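PDB 6R7V: mirolysin from Tannerella forsythia, which is a zinc-dependent metallopeptidase of the pappalysin family, a metzincin made as an inactive zymogen that is kept latent by a cysteine switch. Local coordinates for residues A[55-58]-A[59-62]; A[61-64]-A[65-68]; A[107-110]-A[111-115]; A[145-148]-A[149-152]. The protein carries 1 engineered substitution. All coordinates share one frame; numbering follows the deposited sequence. Where two conformers were deposited one is given.

Interaction 1 (A[55-58]-A[59-62]); sequences YNNS and AQNI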
loop_
_atom_site.group_PDB
_atom_site.type_symbol
_atom_site.label_atom_id
_atom_site.label_comp_id
_atom_site.label_asym_id
_atom_site.label_seq_id
_atom_site.Cartn_x
_atom_site.Cartn_y
_atom_site.Cartn_z
ATOM N N TYR A 55 -14.575 -14.473 4.173
ATOM C CA TYR A 55 -14.541 -15.019 5.516
ATOM C C TYR A 55 -14.950 -16.455 5.587
ATOM O O TYR A 55 -15.924 -16.871 4.951
ATOM C CB TYR A 55 -15.438 -14.147 6.447
ATOM C CG TYR A 55 -16.914 -14.139 6.106
ATOM C CD1 TYR A 55 -17.424 -13.269 5.142
ATOM C CD2 TYR A 55 -17.800 -14.985 6.758
ATOM C CE1 TYR A 55 -18.768 -13.299 4.781
ATOM C CE2 TYR A 55 -19.145 -15.018 6.413
ATOM C CZ TYR A 55 -19.627 -14.156 5.435
ATOM O OH TYR A 55 -20.962 -14.168 5.118
ATOM N N ASN A 56 -14.266 -17.190 6.466
ATOM C CA ASN A 56 -14.519 -18.606 6.719
ATOM C C ASN A 56 -15.191 -18.785 8.076
ATOM O O ASN A 56 -15.690 -19.864 8.379
ATOM C CB ASN A 56 -13.179 -19.360 6.661
ATOM C CG ASN A 56 -13.210 -20.825 7.018
ATOM O OD1 ASN A 56 -12.547 -21.268 7.982
ATOM N ND2 ASN A 56 -13.994 -21.608 6.272
ATOM N N ASN A 57 -15.217 -17.738 8.898
ATOM C CA ASN A 57 -15.812 -17.770 10.234
ATOM C C ASN A 57 -16.192 -16.342 10.676
ATOM O O ASN A 57 -15.911 -15.372 9.972
ATOM C CB ASN A 57 -14.856 -18.470 11.237
ATOM C CG ASN A 57 -13.513 -17.806 11.385
ATOM O OD1 ASN A 57 -13.398 -16.575 11.419
ATOM N ND2 ASN A 57 -12.461 -18.615 11.448
ATOM N N SER A 58 -16.823 -16.201 11.843
ATOM C CA SER A 58 -17.317 -14.922 12.359
ATOM C C SER A 58 -16.194 -13.958 12.653
ATOM O O SER A 58 -16.359 -12.781 12.344
ATOM C CB SER A 58 -18.153 -15.126 13.621
ATOM O OG SER A 58 -17.445 -15.934 14.547
ATOM N N ALA A 59 -15.045 -14.437 13.207
ATOM C CA ALA A 59 -13.920 -13.523 13.492
ATOM C C ALA A 59 -13.442 -12.818 12.217
ATOM O O ALA A 59 -13.027 -11.640 12.249
ATOM C CB ALA A 59 -12.755 -14.306 14.082
ATOM N N GLN A 60 -13.474 -13.541 11.085
ATOM C CA GLN A 60 -12.998 -13.001 9.817
ATOM C C GLN A 60 -14.011 -12.062 9.152
ATOM O O GLN A 60 -13.660 -11.263 8.268
ATOM C CB GLN A 60 -12.653 -14.149 8.870
ATOM C CG GLN A 60 -11.410 -14.886 9.324
ATOM C CD GLN A 60 -11.218 -16.211 8.659
ATOM O OE1 GLN A 60 -11.781 -16.488 7.596
ATOM N NE2 GLN A 60 -10.374 -17.056 9.239
ATOM N N ASN A 61 -15.263 -12.133 9.591
ATOM C CA ASN A 61 -16.329 -11.288 9.051
ATOM C C ASN A 61 -16.351 -9.977 9.818
ATOM O O ASN A 61 -17.241 -9.722 10.617
ATOM C CB ASN A 61 -17.645 -12.042 9.186
ATOM C CG ASN A 61 -18.755 -11.512 8.342
ATOM O OD1 ASN A 61 -18.578 -10.630 7.492
ATOM N ND2 ASN A 61 -19.953 -12.056 8.574
ATOM N N ILE A 62 -15.356 -9.127 9.565
ATOM C CA ILE A 62 -15.150 -7.894 10.326
ATOM C C ILE A 62 -16.242 -6.850 10.067
ATOM O O ILE A 62 -16.829 -6.809 8.995
ATOM C CB ILE A 62 -13.728 -7.316 10.099
ATOM C CG1 ILE A 62 -13.518 -6.913 8.621
ATOM C CG2 ILE A 62 -12.676 -8.344 10.571
ATOM C CD1 ILE A 62 -12.305 -5.949 8.430
HETATM O O HOH W 1 -10.070 -19.789 8.513
#
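Y55 and N61 show how an amide can lie on an aromatic ring like a second flat plate. Their side chains run alongside each other in the same direction, with ring and carboxamide planes only 1° apart and N61 CG 3.7 Å above the ring plane, over its centre. The amide straddles the ring: N61 OD1 rests 3.7 Å from Y55 CD1, while N61 ND2 sits 3.8 Å from Y55 CE2. CG of N61 lies anti to the backbone N (chi1 -163°), which carries the amide out over the ring. N61 CB adds a CH-pi contact over the same face, 4.1 Å from the Y55 ring centroid.

A second pair is arranged quite differently. The side chains of N57 and Q60 cross at about a right angle, their amide planes inclined by 53°. N57 OD1 takes the backbone N-H of Q60 at 3.1 Å, almost end-on to its own carbonyl. The extended chain of Q60 then reaches back toward the start of the loop, where its OE1 accepts from N56 N at 2.8 Å, the donor standing above the carbonyl plane. Water 1 accepts from Q60 NE2 and lies within bonding distance of N56 OD1, while N56 ND2 bonds to the carbonyl of T123. On the backbone itself, N61 N donates to S58 O at 3.0 Å, and N61 forms the centre of an inverse gamma turn.

Side-chain amides thus do much of the work of holding this loop, which leads from strand 45-55 toward helix 64-77: both polar ends of buried Q60 have a partner, and N61 lies flat on its aromatic neighbour, with OD1 also weakly bonded to R120.

Interaction 2 (A[61-64]-A[65-68]); sequences NISD and AQII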
loop_
_atom_site.group_PDB
_atom_site.type_symbol
_atom_site.label_atom_id
_atom_site.label_comp_id
_atom_site.label_asym_id
_atom_site.label_seq_id
_atom_site.Cartn_x
_atom_site.Cartn_y
_atom_site.Cartn_z
ATOM N N ASN A 61 -15.263 -12.133 9.591
ATOM C CA ASN A 61 -16.329 -11.288 9.051
ATOM C C ASN A 61 -16.351 -9.977 9.818
ATOM O O ASN A 61 -17.241 -9.722 10.617
ATOM C CB ASN A 61 -17.645 -12.042 9.186
ATOM C CG ASN A 61 -18.755 -11.512 8.342
ATOM O OD1 ASN A 61 -18.578 -10.630 7.492
ATOM N ND2 ASN A 61 -19.953 -12.056 8.574
ATOM N N ILE A 62 -15.356 -9.127 9.565
ATOM C CA ILE A 62 -15.150 -7.894 10.326
ATOM C C ILE A 62 -16.242 -6.850 10.067
ATOM O O ILE A 62 -16.829 -6.809 8.995
ATOM C CB ILE A 62 -13.728 -7.316 10.099
ATOM C CG1 ILE A 62 -13.518 -6.913 8.621
ATOM C CG2 ILE A 62 -12.676 -8.344 10.571
ATOM C CD1 ILE A 62 -12.305 -5.949 8.430
ATOM N N SER A 63 -16.466 -5.978 11.051
ATOM C CA SER A 63 -17.559 -5.011 11.045
ATOM C C SER A 63 -17.397 -3.892 10.012
ATOM O O SER A 63 -16.280 -3.546 9.589
ATOM C CB SER A 63 -17.737 -4.400 12.432
ATOM O OG SER A 63 -16.709 -3.464 12.735
ATOM N N ASP A 64 -18.531 -3.308 9.609
ATOM C CA ASP A 64 -18.519 -2.171 8.700
ATOM C C ASP A 64 -17.727 -1.016 9.353
ATOM O O ASP A 64 -16.930 -0.356 8.672
ATOM C CB ASP A 64 -19.954 -1.697 8.405
ATOM C CG ASP A 64 -20.775 -2.520 7.429
ATOM O OD1 ASP A 64 -21.928 -2.128 7.160
ATOM O OD2 ASP A 64 -20.258 -3.552 6.924
ATOM N N ALA A 65 -17.924 -0.796 10.692
ATOM C CA ALA A 65 -17.214 0.252 11.448
ATOM C C ALA A 65 -15.712 0.006 11.385
ATOM O O ALA A 65 -14.963 0.968 11.246
ATOM C CB ALA A 65 -17.688 0.308 12.902
ATOM N N GLN A 66 -15.271 -1.259 11.425
ATOM C CA GLN A 66 -13.849 -1.607 11.332
ATOM C C GLN A 66 -13.293 -1.173 9.960
ATOM O O GLN A 66 -12.219 -0.575 9.847
ATOM C CB GLN A 66 -13.638 -3.103 11.566
ATOM C CG GLN A 66 -12.206 -3.483 11.942
ATOM C CD GLN A 66 -11.744 -2.886 13.257
ATOM O OE1 GLN A 66 -12.525 -2.714 14.205
ATOM N NE2 GLN A 66 -10.459 -2.605 13.348
ATOM N N ILE A 67 -14.067 -1.423 8.900
ATOM C CA ILE A 67 -13.669 -1.081 7.539
ATOM C C ILE A 67 -13.636 0.445 7.332
ATOM O O ILE A 67 -12.675 0.997 6.763
ATOM C CB ILE A 67 -14.604 -1.752 6.544
ATOM C CG1 ILE A 67 -14.402 -3.276 6.600
ATOM C CG2 ILE A 67 -14.390 -1.173 5.140
ATOM C CD1 ILE A 67 -15.528 -4.028 5.916
ATOM N N ILE A 68 -14.682 1.138 7.841
ATOM C CA ILE A 68 -14.721 2.599 7.729
ATOM C C ILE A 68 -13.518 3.212 8.476
ATOM O O ILE A 68 -12.922 4.181 7.988
ATOM C CB ILE A 68 -16.077 3.061 8.307
ATOM C CG1 ILE A 68 -17.212 2.660 7.329
ATOM C CG2 ILE A 68 -16.108 4.588 8.653
ATOM C CD1 ILE A 68 -18.603 2.744 7.932
HETATM O O HOH W 2 -14.895 -4.090 15.124
#
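D64 meets I68 one helical turn on, through its carbonyl and not its carboxylate: I68 N donates to D64 O at 2.8 Å in a nearly straight bond (165° at the hydrogen), and I68 CG1 brushes the same oxygen at 3.3 Å. The carboxylate points off this turn and forms a salt bridge with R120 of strand 118-122.

I67 is held in a similar way, its N bonding to S63 O at 3.1 Å. Its CG1 branch, on the opposite side of CB from the carbonyl carbon (chi1 -67°), meets the tip of I62, with I62 CD1 lying 3.9 Å from I67 CG1. The two isoleucines cross at about a right angle, and F189 touches both.

The turn is started by S63, the N-cap of helix 64-77. Its OG accepts the N-H of Q66 at 2.9 Å and lies close against Q66 CB. Water 2 joins this hydroxyl to Q66 OE1, which also accepts from S194 N.

The chemistry is that of a capped helix start: a hydroxyl serves one early amide, an isoleucine pair closes the inner side, and the carboxylate in the first turn probably interacts favourably with the helix dipole while pairing with R120.

Interaction 3 (A[107-110]-A[111-115]); sequences RRDP and NGNTT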
loop_
_atom_site.group_PDB
_atom_site.type_symbol
_atom_site.label_atom_id
_atom_site.label_comp_id
_atom_site.label_asym_id
_atom_site.label_seq_id
_atom_site.Cartn_x
_atom_site.Cartn_y
_atom_site.Cartn_z
ATOM N N ARG A 107 -19.883 3.883 -4.264
ATOM C CA ARG A 107 -21.318 3.941 -4.065
ATOM C C ARG A 107 -22.053 3.384 -5.276
ATOM O O ARG A 107 -23.271 3.204 -5.243
ATOM C CB ARG A 107 -21.797 5.363 -3.728
ATOM C CG ARG A 107 -21.207 5.888 -2.414
ATOM C CD ARG A 107 -21.644 5.135 -1.159
ATOM N NE ARG A 107 -23.096 4.941 -1.064
ATOM C CZ ARG A 107 -23.955 5.824 -0.561
ATOM N NH1 ARG A 107 -23.523 6.987 -0.089
ATOM N NH2 ARG A 107 -25.252 5.548 -0.525
ATOM N N ARG A 108 -21.298 3.089 -6.340
ATOM C CA ARG A 108 -21.859 2.478 -7.564
ATOM C C ARG A 108 -20.988 1.302 -7.941
ATOM O O ARG A 108 -19.761 1.462 -7.994
ATOM C CB ARG A 108 -21.912 3.495 -8.714
ATOM C CG ARG A 108 -22.880 4.627 -8.431
ATOM C CD ARG A 108 -22.727 5.730 -9.417
ATOM N NE ARG A 108 -23.359 6.956 -8.935
ATOM C CZ ARG A 108 -23.582 8.020 -9.696
ATOM N NH1 ARG A 108 -23.204 8.025 -10.968
ATOM N NH2 ARG A 108 -24.175 9.090 -9.189
ATOM N N ASP A 109 -21.605 0.116 -8.145
ATOM C CA ASP A 109 -20.824 -1.078 -8.456
ATOM C C ASP A 109 -20.565 -1.124 -9.977
ATOM O O ASP A 109 -21.060 -0.252 -10.693
ATOM C CB ASP A 109 -21.503 -2.360 -7.908
ATOM C CG ASP A 109 -22.716 -2.883 -8.652
ATOM O OD1 ASP A 109 -23.013 -2.372 -9.766
ATOM O OD2 ASP A 109 -23.403 -3.788 -8.105
ATOM N N PRO A 110 -19.828 -2.112 -10.508
ATOM C CA PRO A 110 -19.524 -2.107 -11.944
ATOM C C PRO A 110 -20.736 -2.266 -12.853
ATOM O O PRO A 110 -20.614 -2.039 -14.048
ATOM C CB PRO A 110 -18.587 -3.306 -12.095
ATOM C CG PRO A 110 -17.900 -3.384 -10.739
ATOM C CD PRO A 110 -19.037 -3.151 -9.808
ATOM N N ASN A 111 -21.897 -2.674 -12.305
ATOM C CA ASN A 111 -23.104 -2.803 -13.118
ATOM C C ASN A 111 -24.021 -1.578 -12.963
ATOM O O ASN A 111 -25.144 -1.610 -13.466
ATOM C CB ASN A 111 -23.874 -4.104 -12.796
ATOM C CG ASN A 111 -23.030 -5.315 -13.077
ATOM O OD1 ASN A 111 -22.140 -5.274 -13.936
ATOM N ND2 ASN A 111 -23.277 -6.397 -12.356
ATOM N N GLY A 112 -23.561 -0.542 -12.251
ATOM C CA GLY A 112 -24.362 0.668 -12.049
ATOM C C GLY A 112 -25.343 0.577 -10.894
ATOM O O GLY A 112 -26.212 1.453 -10.737
ATOM N N ASN A 113 -25.233 -0.482 -10.084
ATOM C CA ASN A 113 -26.139 -0.614 -8.954
ATOM C C ASN A 113 -25.564 0.044 -7.718
ATOM O O ASN A 113 -24.351 0.139 -7.580
ATOM C CB ASN A 113 -26.435 -2.071 -8.684
ATOM C CG ASN A 113 -27.341 -2.624 -9.749
ATOM O OD1 ASN A 113 -28.370 -2.023 -10.077
ATOM N ND2 ASN A 113 -26.954 -3.735 -10.353
ATOM N N THR A 114 -26.441 0.481 -6.815
ATOM C CA THR A 114 -26.034 1.090 -5.554
ATOM C C THR A 114 -25.270 0.047 -4.726
ATOM O O THR A 114 -25.594 -1.155 -4.761
ATOM C CB THR A 114 -27.298 1.645 -4.853
ATOM O OG1 THR A 114 -27.822 2.708 -5.660
ATOM C CG2 THR A 114 -27.030 2.176 -3.442
ATOM N N THR A 115 -24.251 0.512 -4.003
ATOM C CA THR A 115 -23.442 -0.309 -3.117
ATOM C C THR A 115 -22.959 0.596 -1.985
ATOM O O THR A 115 -22.954 1.824 -2.118
ATOM C CB THR A 115 -22.269 -0.957 -3.894
ATOM O OG1 THR A 115 -21.508 -1.758 -2.987
ATOM C CG2 THR A 115 -21.331 0.083 -4.532
HETATM O O HOH W 3 -24.819 -5.543 -9.525
HETATM O O HOH W 4 -24.416 -3.559 -5.536
#
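The chain doubles back through a type I turn from D109 to G112 and on into a G1 bulge, in which G112, at the positive phi usual there (84°), donates through its N to D109 O and D109 N donates to N113 O at 2.8 Å; beyond it R108 and T114 form a single antiparallel bridge as a non-hydrogen-bonded pair, and T115 N bonds to R107 O.

Among the side chains, D109 does most. Set between its backbone nitrogen and carbonyl carbon (chi1 75°), its carboxylate folds inward over the turn. There OD1 is gripped by two amides from opposite faces of the group, N111 N at 2.8 Å and N113 N at 2.9 Å, both standing well out of its plane. The other oxygen, OD2, receives two waters: water 3 links it to N113 ND2, and water 4 to T114 O.

At the open end, R107 bends back and its NE donates to T115 O at 3.3 Å, the acceptor lying at the edge of the guanidinium and in its plane. T115 CG2 nestles 3.5 Å from R107 C, while its hydroxyl bonds to G117 N.

One carboxylate oxygen thus satisfies one amide of the turn and one of the bulge and, with its partner's waters, the group ties both arms together; such gathering of N-H groups would probably stabilise the negative charge.

Interaction 4 (A[145-148]-A[149-152]); sequences AWNT and RRYL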
loop_
_atom_site.group_PDB
_atom_site.type_symbol
_atom_site.label_atom_id
_atom_site.label_comp_id
_atom_site.label_asym_id
_atom_site.label_seq_id
_atom_site.Cartn_x
_atom_site.Cartn_y
_atom_site.Cartn_z
ATOM N N ALA A 145 -12.161 -9.273 -8.612
ATOM C CA ALA A 145 -12.013 -7.838 -8.517
ATOM C C ALA A 145 -13.105 -7.114 -9.291
ATOM O O ALA A 145 -13.648 -7.637 -10.276
ATOM C CB ALA A 145 -10.655 -7.451 -9.095
ATOM N N TRP A 146 -13.413 -5.900 -8.840
ATOM C CA TRP A 146 -14.225 -4.944 -9.558
ATOM C C TRP A 146 -13.294 -4.179 -10.464
ATOM O O TRP A 146 -12.219 -3.755 -9.998
ATOM C CB TRP A 146 -14.883 -3.964 -8.593
ATOM C CG TRP A 146 -16.008 -4.521 -7.770
ATOM C CD1 TRP A 146 -16.392 -5.832 -7.622
ATOM C CD2 TRP A 146 -16.910 -3.749 -6.980
ATOM N NE1 TRP A 146 -17.546 -5.900 -6.857
ATOM C CE2 TRP A 146 -17.837 -4.643 -6.393
ATOM C CE3 TRP A 146 -17.102 -2.369 -6.799
ATOM C CZ2 TRP A 146 -18.895 -4.197 -5.600
ATOM C CZ3 TRP A 146 -18.083 -1.943 -5.935
ATOM C CH2 TRP A 146 -18.991 -2.846 -5.374
ATOM N N ASN A 147 -13.720 -3.955 -11.719
ATOM C CA ASN A 147 -12.962 -3.216 -12.741
ATOM C C ASN A 147 -11.736 -2.446 -12.123
ATOM O O ASN A 147 -11.890 -1.334 -11.601
ATOM C CB ASN A 147 -13.883 -2.244 -13.457
ATOM C CG ASN A 147 -13.205 -1.551 -14.622
ATOM O OD1 ASN A 147 -11.975 -1.619 -14.812
ATOM N ND2 ASN A 147 -13.993 -0.800 -15.375
ATOM N N THR A 148 -10.511 -3.014 -12.251
ATOM C CA THR A 148 -9.326 -2.442 -11.602
ATOM C C THR A 148 -8.857 -1.124 -12.228
ATOM O O THR A 148 -7.975 -0.467 -11.655
ATOM C CB THR A 148 -8.187 -3.455 -11.538
ATOM O OG1 THR A 148 -7.862 -3.855 -12.868
ATOM C CG2 THR A 148 -8.552 -4.665 -10.710
ATOM N N ARG A 149 -9.463 -0.724 -13.366
ATOM C CA ARG A 149 -9.131 0.573 -13.970
ATOM C C ARG A 149 -9.849 1.675 -13.213
ATOM O O ARG A 149 -9.468 2.834 -13.306
ATOM C CB ARG A 149 -9.583 0.620 -15.434
ATOM C CG ARG A 149 -9.041 -0.510 -16.293
ATOM C CD ARG A 149 -9.546 -0.439 -17.732
ATOM N NE ARG A 149 -9.130 0.773 -18.449
ATOM C CZ ARG A 149 -7.886 1.017 -18.848
ATOM N NH1 ARG A 149 -6.906 0.171 -18.548
ATOM N NH2 ARG A 149 -7.605 2.123 -19.530
ATOM N N ARG A 150 -10.933 1.327 -12.498
ATOM C CA ARG A 150 -11.779 2.308 -11.840
ATOM C C ARG A 150 -11.806 2.222 -10.326
ATOM O O ARG A 150 -12.138 3.226 -9.694
ATOM C CB ARG A 150 -13.205 2.169 -12.359
ATOM C CG ARG A 150 -13.271 2.577 -13.838
ATOM C CD ARG A 150 -14.642 2.461 -14.426
ATOM N NE ARG A 150 -14.510 2.164 -15.851
ATOM C CZ ARG A 150 -15.525 2.006 -16.689
ATOM N NH1 ARG A 150 -16.774 2.145 -16.263
ATOM N NH2 ARG A 150 -15.301 1.713 -17.961
ATOM N N TYR A 151 -11.538 1.058 -9.755
ATOM C CA TYR A 151 -11.595 0.887 -8.304
ATOM C C TYR A 151 -10.311 0.343 -7.776
ATOM O O TYR A 151 -9.679 -0.517 -8.398
ATOM C CB TYR A 151 -12.686 -0.161 -7.918
ATOM C CG TYR A 151 -14.072 0.128 -8.455
ATOM C CD1 TYR A 151 -15.022 0.791 -7.674
ATOM C CD2 TYR A 151 -14.482 -0.366 -9.696
ATOM C CE1 TYR A 151 -16.321 0.995 -8.137
ATOM C CE2 TYR A 151 -15.792 -0.213 -10.144
ATOM C CZ TYR A 151 -16.705 0.479 -9.365
ATOM O OH TYR A 151 -17.975 0.670 -9.838
ATOM N N LEU A 152 -9.947 0.799 -6.572
ATOM C CA LEU A 152 -8.923 0.118 -5.783
ATOM C C LEU A 152 -9.638 -0.981 -5.027
ATOM O O LEU A 152 -10.532 -0.718 -4.218
ATOM C CB LEU A 152 -8.183 1.049 -4.812
ATOM C CG LEU A 152 -7.438 0.383 -3.615
ATOM C CD1 LEU A 152 -6.276 -0.528 -4.078
ATOM C CD2 LEU A 152 -6.858 1.419 -2.664
#
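A tight turn of type I, N147 to R150, delivers the chain into strand 152-157 of the central sheet, and it is bound by the two oxygens of N147. The backbone oxygen serves two donors, with R150 N and Y151 N each 3.0 Å from N147 O; the second lies nearly in line with the carbonyl. The side chain adds an Asx turn: its CG, anti to the backbone nitrogen (chi1 -174°), carries OD1 forward to accept R149 N at 3.0 Å, from a donor above the amide plane. N147 ND2 hangs over one face of the R150 guanidinium, but both groups are donors there and do not bond.

On the flank of the turn, W146 and Y151 form a T-shaped pair. The six-membered ring of W146 presents its edge to the phenol face, the planes at 75°, and W146 CE3 comes 3.7 Å from Y151 CE1. The hydroxyl of Y151 bonds to R108 O, R149 pairs with E299, and W146 also meets H52 edge-to-face.

The whole is an Asx turn laid over a type I turn by one asparagine, here just ahead of strand 152-157, with a T-shaped aromatic pair on its flank.

Overall arrangement
None of the four contacts lies in the deep core: interactions 1 and 3 are at the surface, 2 and 4 partly buried. Interactions 1 and 2 follow one another along the connection from strand 45-55 to helix 64-77, sharing N61 and I62, and R120 of strand 118-122 serves both. Interactions 3 and 4 come together in space, the aromatic pair of interaction 4 packing on the turn of interaction 3. The two pairs stand well apart, with centres 20 to 24 Å from one another. Chemistry follows place: the surface contacts rely largely on polar side chains and bound waters, whereas the partly buried ones set isoleucine or aromatic packing beside their polar bonds.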